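Local structure of methyltransferase-like protein (Saccharopolyspora spinosa, 4PNE) at residues E86-D91 / G190-V195; E197-E202 / C221-L226; Y64-G69 / S244-Y249; D44-L49 / P271-W276. The protein catalyses the [4+2] cycloaddition of spinosyn biosynthesis on a SAM-dependent methyltransferase-like fold that holds bound S-adenosyl-L-homocysteine. All coordinates share one frame; numbering follows the deposited sequence.

Contact 1. Residues E86-D91 / G190-V195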
# COMPACT_ATOMS: atom_id res chain seq x y z
N GLU A 86 7.62 12.77 0.24
CA GLU A 86 8.90 13.48 0.31
C GLU A 86 9.96 12.82 -0.55
O GLU A 86 10.77 13.48 -1.20
CB GLU A 86 9.45 13.52 1.74
CG GLU A 86 8.84 14.52 2.69
CD GLU A 86 9.59 14.51 4.02
OE1 GLU A 86 8.95 14.63 5.09
OE2 GLU A 86 10.83 14.33 3.99
N ARG A 87 9.93 11.50 -0.59
CA ARG A 87 10.98 10.71 -1.22
C ARG A 87 10.73 10.47 -2.70
O ARG A 87 11.63 10.01 -3.42
CB ARG A 87 11.12 9.37 -0.49
CG ARG A 87 11.72 9.45 0.89
CD ARG A 87 11.22 8.31 1.78
NE ARG A 87 11.76 8.33 3.14
CZ ARG A 87 11.55 9.29 4.03
NH1 ARG A 87 10.83 10.37 3.73
NH2 ARG A 87 12.10 9.21 5.24
N THR A 88 9.52 10.81 -3.17
CA THR A 88 9.10 10.40 -4.50
C THR A 88 8.55 11.53 -5.37
O THR A 88 8.58 11.42 -6.59
CB THR A 88 8.02 9.30 -4.43
OG1 THR A 88 6.89 9.78 -3.70
CG2 THR A 88 8.58 8.09 -3.76
N VAL A 89 8.06 12.61 -4.77
CA VAL A 89 7.48 13.71 -5.54
C VAL A 89 8.51 14.80 -5.49
O VAL A 89 8.61 15.54 -4.52
CB VAL A 89 6.13 14.17 -4.97
CG1 VAL A 89 5.57 15.36 -5.73
CG2 VAL A 89 5.12 13.01 -5.00
N LEU A 90 9.31 14.90 -6.54
CA LEU A 90 10.52 15.70 -6.48
C LEU A 90 10.32 17.08 -7.12
O LEU A 90 11.18 17.95 -6.99
CB LEU A 90 11.66 14.96 -7.16
CG LEU A 90 11.95 13.53 -6.68
CD1 LEU A 90 13.13 12.97 -7.44
CD2 LEU A 90 12.17 13.46 -5.17
N ASP A 91 9.18 17.28 -7.77
CA ASP A 91 8.89 18.56 -8.40
C ASP A 91 7.40 18.66 -8.67
O ASP A 91 6.70 17.67 -8.59
CB ASP A 91 9.68 18.69 -9.70
CG ASP A 91 10.00 20.12 -10.05
OD1 ASP A 91 9.31 21.05 -9.55
OD2 ASP A 91 10.97 20.31 -10.82
N GLY A 190 15.51 7.26 -14.70
CA GLY A 190 15.67 8.09 -13.53
C GLY A 190 14.43 8.18 -12.65
O GLY A 190 14.50 8.75 -11.58
N GLY A 191 13.30 7.65 -13.11
CA GLY A 191 12.07 7.67 -12.35
C GLY A 191 12.18 6.93 -11.02
O GLY A 191 12.80 5.87 -10.95
N ILE A 192 11.51 7.48 -10.02
CA ILE A 192 11.60 6.99 -8.65
C ILE A 192 10.41 6.15 -8.21
O ILE A 192 9.27 6.52 -8.46
CB ILE A 192 11.70 8.16 -7.69
CG1 ILE A 192 12.77 9.14 -8.13
CG2 ILE A 192 11.94 7.64 -6.28
CD1 ILE A 192 14.17 8.65 -7.95
N LEU A 193 10.69 5.01 -7.58
CA LEU A 193 9.66 4.16 -6.98
C LEU A 193 9.80 4.17 -5.48
O LEU A 193 10.88 3.88 -4.96
CB LEU A 193 9.75 2.71 -7.48
CG LEU A 193 8.93 1.64 -6.76
CD1 LEU A 193 7.42 1.87 -6.94
CD2 LEU A 193 9.35 0.23 -7.24
N GLY A 194 8.72 4.47 -4.78
CA GLY A 194 8.70 4.35 -3.34
C GLY A 194 7.82 3.20 -2.94
O GLY A 194 6.67 3.16 -3.35
N VAL A 195 8.37 2.29 -2.15
CA VAL A 195 7.69 1.09 -1.68
C VAL A 195 7.60 1.05 -0.17
O VAL A 195 8.60 1.28 0.52
CB VAL A 195 8.43 -0.18 -2.14
CG1 VAL A 195 7.84 -1.48 -1.56
CG2 VAL A 195 8.57 -0.22 -3.67

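Contact 2. Residues E197-E202 / C221-L226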
# COMPACT_ATOMS: atom_id res chain seq x y z
N GLU A 197 6.12 -1.65 2.98
CA GLU A 197 5.58 -2.96 3.17
C GLU A 197 5.71 -3.42 4.60
O GLU A 197 6.66 -3.05 5.33
CB GLU A 197 6.26 -3.94 2.22
CG GLU A 197 5.48 -5.19 1.99
CD GLU A 197 4.02 -4.94 1.61
OE1 GLU A 197 3.79 -4.71 0.39
OE2 GLU A 197 3.17 -5.01 2.51
N VAL A 198 4.72 -4.21 5.00
CA VAL A 198 4.79 -5.06 6.19
C VAL A 198 5.67 -6.26 5.90
O VAL A 198 5.41 -6.99 4.94
CB VAL A 198 3.38 -5.53 6.64
CG1 VAL A 198 3.44 -6.46 7.83
CG2 VAL A 198 2.48 -4.32 6.94
N VAL A 199 6.71 -6.45 6.70
CA VAL A 199 7.69 -7.52 6.49
C VAL A 199 7.88 -8.37 7.75
O VAL A 199 7.50 -7.98 8.83
CB VAL A 199 9.07 -6.97 6.07
CG1 VAL A 199 8.98 -6.30 4.71
CG2 VAL A 199 9.63 -5.99 7.10
N LYS A 200 8.50 -9.53 7.61
CA LYS A 200 9.08 -10.17 8.77
C LYS A 200 10.30 -9.35 9.18
O LYS A 200 11.15 -9.07 8.33
CB LYS A 200 9.46 -11.61 8.42
CG LYS A 200 9.92 -12.42 9.62
CD LYS A 200 10.08 -13.87 9.23
CE LYS A 200 10.21 -14.77 10.46
NZ LYS A 200 11.48 -14.52 11.15
N ARG A 201 10.36 -8.90 10.44
CA ARG A 201 11.39 -7.94 10.82
C ARG A 201 12.80 -8.48 10.61
O ARG A 201 13.68 -7.76 10.18
CB ARG A 201 11.25 -7.55 12.30
CG ARG A 201 12.30 -6.51 12.75
CD ARG A 201 12.19 -6.17 14.22
NE ARG A 201 12.29 -7.33 15.09
CZ ARG A 201 11.28 -7.88 15.75
NH1 ARG A 201 10.07 -7.37 15.68
NH2 ARG A 201 11.49 -8.95 16.52
N GLU A 202 13.00 -9.75 10.95
CA GLU A 202 14.34 -10.32 10.92
C GLU A 202 14.28 -11.82 10.68
O GLU A 202 13.24 -12.43 10.88
CB GLU A 202 15.09 -10.01 12.22
CG GLU A 202 14.34 -10.38 13.49
CD GLU A 202 15.03 -9.80 14.71
OE1 GLU A 202 16.20 -10.15 14.93
OE2 GLU A 202 14.43 -8.94 15.40
N CYS A 221 7.42 -11.90 4.02
CA CYS A 221 8.59 -11.54 3.25
C CYS A 221 9.53 -10.70 4.12
O CYS A 221 9.07 -9.77 4.81
CB CYS A 221 8.11 -10.78 2.01
SG CYS A 221 9.33 -10.30 0.83
N LEU A 222 10.83 -10.93 4.02
CA LEU A 222 11.82 -10.02 4.59
C LEU A 222 12.00 -8.76 3.73
O LEU A 222 11.88 -8.82 2.52
CB LEU A 222 13.19 -10.70 4.71
CG LEU A 222 13.25 -11.94 5.59
CD1 LEU A 222 14.53 -12.72 5.30
CD2 LEU A 222 13.21 -11.55 7.04
N ALA A 223 12.32 -7.62 4.35
CA ALA A 223 12.67 -6.44 3.59
C ALA A 223 13.84 -6.72 2.65
O ALA A 223 13.88 -6.24 1.53
CB ALA A 223 13.01 -5.30 4.51
N GLU A 224 14.79 -7.52 3.14
CA GLU A 224 15.96 -7.89 2.36
C GLU A 224 15.56 -8.64 1.08
O GLU A 224 16.24 -8.52 0.06
CB GLU A 224 16.90 -8.75 3.22
CG GLU A 224 17.49 -8.03 4.45
CD GLU A 224 16.67 -8.15 5.73
OE1 GLU A 224 15.43 -8.40 5.71
OE2 GLU A 224 17.28 -7.97 6.80
N GLN A 225 14.46 -9.39 1.15
CA GLN A 225 13.96 -10.17 0.00
C GLN A 225 13.27 -9.25 -1.01
O GLN A 225 13.39 -9.42 -2.22
CB GLN A 225 13.01 -11.27 0.48
CG GLN A 225 13.78 -12.38 1.18
CD GLN A 225 12.90 -13.41 1.85
OE1 GLN A 225 11.88 -13.10 2.48
NE2 GLN A 225 13.30 -14.66 1.76
N LEU A 226 12.53 -8.29 -0.48
CA LEU A 226 11.92 -7.25 -1.30
C LEU A 226 13.00 -6.46 -2.07
O LEU A 226 12.87 -6.20 -3.26
CB LEU A 226 11.09 -6.29 -0.45
CG LEU A 226 9.58 -6.36 -0.51
CD1 LEU A 226 9.02 -5.35 0.49
CD2 LEU A 226 9.12 -6.02 -1.91
O HOH W 1 5.43 -9.83 5.11
O HOH W 2 13.13 -7.49 7.07
O HOH W 3 16.18 -7.13 8.99

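Contact 3. Residues Y64-G69 / S244-Y249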
# COMPACT_ATOMS: atom_id res chain seq x y z
N TYR A 64 2.88 5.60 11.09
CA TYR A 64 4.25 5.88 11.51
C TYR A 64 4.19 6.93 12.61
O TYR A 64 3.65 8.03 12.41
CB TYR A 64 5.07 6.37 10.30
CG TYR A 64 6.49 6.79 10.52
CD1 TYR A 64 6.79 8.01 11.12
CD2 TYR A 64 7.53 6.00 10.10
CE1 TYR A 64 8.09 8.41 11.29
CE2 TYR A 64 8.85 6.39 10.27
CZ TYR A 64 9.13 7.60 10.87
OH TYR A 64 10.43 8.00 11.04
N TRP A 65 4.71 6.57 13.78
CA TRP A 65 4.69 7.42 14.95
C TRP A 65 6.07 7.96 15.28
O TRP A 65 7.08 7.29 15.10
CB TRP A 65 4.15 6.66 16.15
CG TRP A 65 2.68 6.50 16.21
CD1 TRP A 65 1.82 7.28 16.92
CD2 TRP A 65 1.89 5.48 15.59
NE1 TRP A 65 0.54 6.81 16.78
CE2 TRP A 65 0.55 5.69 15.98
CE3 TRP A 65 2.18 4.39 14.76
CZ2 TRP A 65 -0.49 4.89 15.54
CZ3 TRP A 65 1.14 3.58 14.33
CH2 TRP A 65 -0.18 3.81 14.75
N GLU A 66 6.09 9.17 15.82
CA GLU A 66 7.31 9.82 16.30
C GLU A 66 7.60 9.58 17.78
O GLU A 66 8.72 9.79 18.25
CB GLU A 66 7.23 11.31 16.05
CG GLU A 66 6.97 11.67 14.60
CD GLU A 66 8.17 11.42 13.71
OE1 GLU A 66 9.23 11.00 14.23
OE2 GLU A 66 8.06 11.64 12.48
N ASN A 67 6.60 9.12 18.52
CA ASN A 67 6.72 8.86 19.94
C ASN A 67 6.00 7.58 20.30
O ASN A 67 5.86 6.70 19.45
CB ASN A 67 6.17 10.04 20.73
CG ASN A 67 4.71 10.32 20.42
OD1 ASN A 67 4.04 9.50 19.79
ND2 ASN A 67 4.21 11.46 20.89
N ASP A 68 5.51 7.46 21.53
CA ASP A 68 4.98 6.18 22.01
C ASP A 68 3.51 5.99 21.67
O ASP A 68 2.71 5.73 22.57
CB ASP A 68 5.20 6.04 23.53
CG ASP A 68 4.60 7.19 24.33
OD1 ASP A 68 4.43 8.31 23.77
OD2 ASP A 68 4.34 6.99 25.54
N GLY A 69 3.16 6.14 20.39
CA GLY A 69 1.84 5.76 19.90
C GLY A 69 0.71 6.72 20.15
O GLY A 69 -0.46 6.32 20.10
N SER A 244 10.40 -0.30 11.67
CA SER A 244 9.58 -1.17 12.50
C SER A 244 9.30 -0.56 13.88
O SER A 244 8.21 -0.74 14.42
CB SER A 244 10.25 -2.51 12.70
OG SER A 244 10.60 -3.08 11.48
N SER A 245 10.28 0.14 14.47
CA SER A 245 10.08 0.75 15.78
C SER A 245 9.04 1.88 15.79
O SER A 245 8.48 2.20 16.85
CB SER A 245 11.40 1.32 16.32
OG SER A 245 11.90 2.36 15.52
N ARG A 246 8.79 2.47 14.61
CA ARG A 246 7.83 3.57 14.46
C ARG A 246 6.43 3.08 14.13
O ARG A 246 5.48 3.80 14.32
CB ARG A 246 8.29 4.51 13.35
CG ARG A 246 9.74 4.86 13.40
CD ARG A 246 10.17 5.46 14.72
NE ARG A 246 11.33 6.31 14.51
CZ ARG A 246 11.30 7.63 14.38
NH1 ARG A 246 10.16 8.30 14.45
NH2 ARG A 246 12.44 8.28 14.19
N THR A 247 6.30 1.88 13.60
CA THR A 247 5.00 1.43 13.12
C THR A 247 4.36 0.40 14.05
O THR A 247 3.25 -0.06 13.80
CB THR A 247 5.10 0.81 11.74
OG1 THR A 247 5.96 -0.32 11.81
CG2 THR A 247 5.65 1.79 10.73
N ARG A 248 5.05 0.03 15.11
CA ARG A 248 4.61 -1.12 15.91
C ARG A 248 3.31 -0.85 16.64
O ARG A 248 2.66 -1.78 17.14
CB ARG A 248 5.68 -1.52 16.92
CG ARG A 248 5.97 -0.47 17.96
CD ARG A 248 7.12 -0.94 18.85
NE ARG A 248 7.33 -0.11 20.03
CZ ARG A 248 6.55 -0.07 21.11
NH1 ARG A 248 5.45 -0.79 21.21
NH2 ARG A 248 6.90 0.73 22.11
N TYR A 249 2.96 0.42 16.77
CA TYR A 249 1.71 0.79 17.41
C TYR A 249 0.50 0.47 16.57
O TYR A 249 -0.63 0.42 17.09
CB TYR A 249 1.73 2.27 17.77
CG TYR A 249 2.94 2.59 18.62
CD1 TYR A 249 4.10 3.13 18.06
CD2 TYR A 249 2.94 2.31 19.97
CE1 TYR A 249 5.21 3.38 18.83
CE2 TYR A 249 4.04 2.56 20.75
CZ TYR A 249 5.17 3.10 20.18
OH TYR A 249 6.25 3.33 21.00

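Contact 4. Residues D44-L49 / P271-W276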
# COMPACT_ATOMS: atom_id res chain seq x y z
N ASP A 44 -13.42 -5.52 -2.32
CA ASP A 44 -14.81 -5.09 -2.57
C ASP A 44 -15.67 -5.36 -1.31
O ASP A 44 -16.54 -4.56 -0.93
CB ASP A 44 -15.43 -5.81 -3.78
CG ASP A 44 -14.91 -5.30 -5.13
OD1 ASP A 44 -14.30 -4.21 -5.22
OD2 ASP A 44 -15.13 -6.02 -6.11
N LEU A 45 -15.43 -6.53 -0.71
CA LEU A 45 -16.16 -6.97 0.46
C LEU A 45 -15.78 -6.24 1.73
O LEU A 45 -16.65 -5.91 2.52
CB LEU A 45 -15.96 -8.47 0.66
CG LEU A 45 -16.64 -9.35 -0.37
CD1 LEU A 45 -16.22 -10.81 -0.18
CD2 LEU A 45 -18.14 -9.18 -0.31
N VAL A 46 -14.49 -5.99 1.95
CA VAL A 46 -14.01 -5.45 3.22
C VAL A 46 -14.05 -3.93 3.26
O VAL A 46 -14.06 -3.33 4.33
CB VAL A 46 -12.56 -5.94 3.53
CG1 VAL A 46 -11.54 -5.16 2.76
CG2 VAL A 46 -12.26 -5.80 5.01
N THR A 47 -14.16 -3.28 2.11
CA THR A 47 -14.14 -1.82 2.07
C THR A 47 -15.13 -1.12 2.98
O THR A 47 -14.73 -0.20 3.72
CB THR A 47 -14.38 -1.33 0.63
OG1 THR A 47 -13.18 -1.49 -0.10
CG2 THR A 47 -14.76 0.15 0.60
N PRO A 48 -16.42 -1.52 2.94
CA PRO A 48 -17.38 -0.85 3.83
C PRO A 48 -17.00 -0.98 5.32
O PRO A 48 -17.23 -0.06 6.09
CB PRO A 48 -18.70 -1.57 3.53
CG PRO A 48 -18.51 -2.23 2.23
CD PRO A 48 -17.05 -2.56 2.13
N LEU A 49 -16.41 -2.11 5.70
CA LEU A 49 -15.99 -2.31 7.09
C LEU A 49 -14.83 -1.38 7.41
O LEU A 49 -14.85 -0.71 8.45
CB LEU A 49 -15.57 -3.79 7.33
CG LEU A 49 -15.04 -4.10 8.73
CD1 LEU A 49 -15.91 -3.57 9.86
CD2 LEU A 49 -14.83 -5.61 8.89
N PRO A 271 -18.62 -14.01 5.73
CA PRO A 271 -17.67 -14.77 6.54
C PRO A 271 -16.21 -14.49 6.20
O PRO A 271 -15.39 -14.57 7.11
CB PRO A 271 -18.04 -16.22 6.23
CG PRO A 271 -18.68 -16.17 4.87
CD PRO A 271 -19.43 -14.87 4.85
N ALA A 272 -15.89 -14.14 4.96
CA ALA A 272 -14.50 -13.91 4.60
C ALA A 272 -13.97 -12.74 5.41
O ALA A 272 -12.88 -12.79 5.99
CB ALA A 272 -14.35 -13.62 3.10
N VAL A 273 -14.77 -11.68 5.44
CA VAL A 273 -14.44 -10.49 6.19
C VAL A 273 -14.35 -10.81 7.68
O VAL A 273 -13.42 -10.35 8.35
CB VAL A 273 -15.47 -9.39 5.93
CG1 VAL A 273 -15.23 -8.17 6.82
CG2 VAL A 273 -15.42 -8.98 4.45
N ALA A 274 -15.27 -11.62 8.20
CA ALA A 274 -15.21 -12.05 9.60
C ALA A 274 -13.92 -12.81 9.95
O ALA A 274 -13.37 -12.66 11.05
CB ALA A 274 -16.43 -12.92 9.94
N GLY A 275 -13.45 -13.65 9.03
CA GLY A 275 -12.23 -14.39 9.27
C GLY A 275 -11.03 -13.45 9.32
O GLY A 275 -10.17 -13.58 10.18
N TRP A 276 -11.00 -12.49 8.41
CA TRP A 276 -9.91 -11.52 8.38
C TRP A 276 -9.93 -10.66 9.67
O TRP A 276 -8.89 -10.40 10.27
CB TRP A 276 -10.02 -10.61 7.15
CG TRP A 276 -9.11 -9.44 7.25
CD1 TRP A 276 -7.77 -9.40 6.95
CD2 TRP A 276 -9.45 -8.13 7.69
NE1 TRP A 276 -7.27 -8.15 7.19
CE2 TRP A 276 -8.28 -7.35 7.65
CE3 TRP A 276 -10.64 -7.54 8.12
CZ2 TRP A 276 -8.27 -6.00 8.01
CZ3 TRP A 276 -10.63 -6.22 8.49
CH2 TRP A 276 -9.45 -5.46 8.44

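Contact 1. Residues E86-D91 / G190-V195
The C-terminal part of helix 73-88 and the chain just after it run up against strand 191-200, and the backbones come closest where Thr-88 CA lies 5.9 Å from Ile-192 CA. Thr-88 meets the strand with its methyl: CG2 sits 3.8 Å from Gly-194 N and equally near Gly-194 CA, so with no side chain at that position the methyl rests directly on main chain. The torsion splits the two branches of the threonine (chi1 59°). CG2 lies beside the backbone N and faces the strand, while OG1 is tucked between N and the carbonyl carbon, where it bonds to Val-84 O one turn back and to Trp-165 NE1. Ile-192, which points toward residues 86-91, works with both branches. Its CG2 methyl touches the carbonyl oxygen of Arg-87, with 3.7 Å between Ile-192 CG2 and Arg-87 O. Its CG1 meets the tip of Leu-90, whose CD1 is 3.9 Å from Ile-192 CG1, the two side chains crossing at about a right angle. The Arg-87 side chain leads away, touches Ile-294 and Thr-296 of strand 290-298, and forms a salt bridge with Glu-241 through NE. The polar ends of Thr-88 and Arg-87 are paired outside the two segments, and the join is mainly apolar, burying 174 Å². Leu-193 points away from the helix, its side chain about 11 Å from the bound S-adenosyl-L-homocysteine. A helix packed on the central sheet in this way is part of the Rossmann-like alpha/beta sandwich of class I methyltransferases.

Contact 2. Residues E197-E202 / C221-L226
Val-199 loses the most surface here, 57 Å², by wedging against the chain that leads into helix 223-233. Its CB is only 3.1 Å from Cys-221 O, a tight approach, and its CG1, placed beside the backbone N (chi1 -65°), reaches 3.6 Å from Ala-223 N. The same methyl touches the CB of Ala-223 and the CD1 of Leu-226. Cys-221 O also accepts a hydrogen bond from Lys-200 N (2.9 Å, 147° at the hydrogen), the donor standing well above the carbonyl plane. Leu-222 is the second large contributor: although its CB starts away from the strand, CD2 swings back to lie 3.5 Å from Lys-200 O and against the carbonyl carbon of Glu-202. Leu-222 is the N-cap of the helix, its O accepting from both Gln-225 N and Leu-226 N, while Gln-225 OE1 takes Leu-222 N in a nearly straight bond of 2.9 Å. This helix links strand 191-200 to strand 236-242, which runs parallel to it, with the antiparallel strand 290-298 inserted between them, as in class I methyltransferases. Lys-200 packs its CB 4.0 Å from Leu-222 CD2 and sends NZ away to Glu-202 O and Gly-204 O. Earlier on the strand, Glu-197 CB lies 3.5 Å from Leu-226 CD1, the side chains crossing almost perpendicularly. Three waters bridge the segments: one accepts from Cys-221 N and donates to Val-198 O, another donates to Arg-201 O and to Glu-224 OE2, and a third accepts from Ala-223 N and lies near Lys-200 O and Glu-224 OE1.

Contact 3. Residues Y64-G69 / S244-Y249
Tyr-249 lays its ring flat on a peptide group: Gly-69 N stands 3.5 Å above the plane, over its centre, and Gly-69 CA is 3.7 Å from the centroid of the Tyr-249 ring, with Arg-248 CG over the opposite face. The peptide belongs to an inverse gamma turn centred on Asp-68. Tyr-249 also serves Trp-65 twice, its CB over the six-membered ring, 3.6 Å from that centroid, and its ring edge toward the five-membered ring in a T-shaped pair with planes at 64°. Trp-65 N donates to Arg-246 O (2.9 Å), so the loop that follows the ligand-binding His-61 and leads to helix 73-88 is fastened to the corner after strand 236-242. Arg-246 CB makes a CH-pi contact with the face of Tyr-64. A bend at chi2 (-56°) then carries the guanidinium over the Tyr-64 hydroxyl, which sits above its centre. NH1 of Arg-246 forms a salt bridge with Glu-66 OE1 (2.9 Å), in the guanidinium plane but above that of the carboxylate, and bonds weakly to Trp-65 O. The other carboxylate oxygen, Glu-66 OE2, pairs with Arg-79 of helix 73-88.

Contact 4. Residues D44-L49 / P271-W276
Val-273 pushes its two methyls into the side of helix 36-54, overlapping Leu-45, Val-46 and Leu-49. Helix 271-281 belongs to the helical segment inserted between strands 236-242 and 290-298 of the methyltransferase-like fold, and here it packs on the helix near the N-terminus of the modelled chain. The short helical segments cross at -62° with their axes 9.5 Å apart at closest approach. The valine torsion (chi1 174°) puts CG1 anti to the backbone N and CG2 beside it, and so divides the methyls between neighbours. CG2 of Val-273 lies against Leu-45, 3.8 Å from Leu-45 O and 3.9 Å from Leu-45 CB, while CG1 turns to Val-46 and Leu-49. Trp-276, one turn on, extends the apolar surface. Its six-membered ring receives Val-46 CG2 off-centre, 4.3 Å from the centroid, in a CH-pi contact whose carbon lies 29° off the ring normal, the two side chains crossing at about a right angle. Met-42 and Leu-50 of helix 36-54 also touch this indole. On the other helix the chain is kinked at Pro-48 and Leu-49, whose nitrogens make no bond to the preceding turn. The packing lies near the ligand pocket, the Val-46 side chain about 9 Å from the bound S-adenosyl-L-homocysteine. Leu-49 reaches the edge of the Trp-276 ring near its plane with CD2, and the Leu-49 and Val-273 side chains slide past each other in opposite directions, with Leu-49 CD2 just 3.3 Å from Val-273 CG1, tighter than usual carbon contact.

The four contacts are nested along the chain. Contact 4 closes the longest loop, contact 3 lies inside it, and contacts 1 and 2 follow one another inside contact 3. Contacts 1 and 2 share strand 191-200 of the central mixed sheet, their centres 21 Å apart. Contacts 2 and 3 meet where Arg-201 CG packs 4.0 Å from Ser-244 OG, with centres 17 Å apart. Contacts 1 and 4, 32 Å apart, sit on opposite sides of the chain's centre. Contacts 1, 3 and 4 tie the helices and loop before the sheet to strand 191-200, to the turn after strand 236-242 and to helix 271-281, while contact 2 joins strand 191-200 to the next helix.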